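Local coordinates for FMN-binding protein (Syntrophomonas wolfei subsp. wolfei, PDB 3IN6), which binds flavin mononucleotide as a flavoprotein and probably works as a two-fold symmetric dimer, at the interface of chains A and B. Numbering follows the deposited sequence. Chains: chain A/B, FMN-binding protein.

The interface of chains A and B. Residues chain A 34, 36, 44, 46; chain B 34, 36, 44, 46.
A:Ser36 and B:Ser36 face each other across the two-fold axis and are joined through their side-chain hydroxyls, OG to OG at 2.8 Å. Symmetry makes the two oxygens equivalent, so either hydroxyl may be the donor, and the coordinates do not decide which. In each serine OG lies beside the backbone N and opposite the carbonyl carbon (chi1 -62° in A, -55° in B), which points both hydroxyls along the axis towards the Ile46 pair, side by side.

On one flank of this bond the isoleucines close in. A:Ile46 and B:Ile46 meet end to end through their delta-methyls, CD1 to CD1 at 3.8 Å, with the side chains crossing at about a right angle. Both chains are extended, with chi1 and chi2 near 180°, and this brings each methyl up to the axis, against its twin. A:Ile46 CD1 also lies 3.8 Å from B:Ser36 OG, bringing hydrocarbon against the paired hydroxyls. The threonines form the outer margin, B:Ile46 CD1 resting 3.9 Å from A:Thr34 OG1.

On the other flank the valines pack against the serine methylenes: A:Val44 CG1 touches B:Ser36 CB at 3.7 Å, and its twin B:Val44 CG1 touches A:Ser36 CB at 3.8 Å.

Strands 33-38 and 44-48 of each subunit thus meet face on, a polar pair set among aliphatic groups. The patch probably helps to join the subunits of the dimer, and so perhaps to keep the FMN sites in shape.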
# COMPACT_ATOMS: atom_id res chain seq x y z
N THR A 34 0.68 -0.51 6.29
CA THR A 34 1.03 -1.48 5.27
C THR A 34 2.46 -1.34 4.77
O THR A 34 3.09 -0.28 4.95
CB THR A 34 0.13 -1.34 4.00
OG1 THR A 34 0.41 -0.09 3.33
CG2 THR A 34 -1.35 -1.47 4.34
N SER A 36 4.41 -2.12 1.09
CA SER A 36 4.27 -2.49 -0.29
C SER A 36 5.67 -2.90 -0.76
O SER A 36 6.64 -2.21 -0.44
CB SER A 36 3.68 -1.33 -1.12
OG SER A 36 2.39 -0.97 -0.68
N VAL A 44 4.09 -6.25 -7.99
CA VAL A 44 4.00 -5.52 -6.73
C VAL A 44 3.05 -6.22 -5.77
O VAL A 44 2.03 -6.78 -6.17
CB VAL A 44 3.50 -4.07 -6.98
CG1 VAL A 44 3.41 -3.29 -5.68
CG2 VAL A 44 4.42 -3.35 -7.96
N ILE A 46 1.36 -5.86 -1.59
CA ILE A 46 1.08 -5.05 -0.42
C ILE A 46 0.51 -5.97 0.67
O ILE A 46 -0.25 -6.92 0.39
CB ILE A 46 0.13 -3.90 -0.72
CG1 ILE A 46 -0.03 -3.02 0.52
CG2 ILE A 46 -1.20 -4.44 -1.25
CD1 ILE A 46 -0.78 -1.76 0.30
N THR B 34 -5.84 2.36 -1.68
CA THR B 34 -4.53 2.70 -2.21
C THR B 34 -4.20 1.88 -3.43
O THR B 34 -4.82 0.86 -3.70
CB THR B 34 -3.43 2.44 -1.17
OG1 THR B 34 -3.34 1.03 -0.87
CG2 THR B 34 -3.73 3.24 0.10
N SER B 36 -0.52 0.57 -5.22
CA SER B 36 0.93 0.47 -5.11
C SER B 36 1.50 0.17 -6.48
O SER B 36 0.94 -0.62 -7.23
CB SER B 36 1.35 -0.60 -4.12
OG SER B 36 0.74 -0.36 -2.88
N VAL B 44 9.40 1.19 -5.07
CA VAL B 44 7.96 0.98 -4.89
C VAL B 44 7.31 2.26 -4.37
O VAL B 44 7.89 2.99 -3.55
CB VAL B 44 7.68 -0.17 -3.91
CG1 VAL B 44 6.18 -0.52 -3.90
CG2 VAL B 44 8.51 -1.39 -4.29
N ILE B 46 3.25 4.01 -3.26
CA ILE B 46 1.86 3.80 -2.86
C ILE B 46 1.21 5.19 -2.74
O ILE B 46 1.82 6.15 -2.29
CB ILE B 46 1.73 3.00 -1.53
CG1 ILE B 46 0.26 2.93 -1.08
CG2 ILE B 46 2.60 3.62 -0.44
CD1 ILE B 46 -0.01 1.98 0.10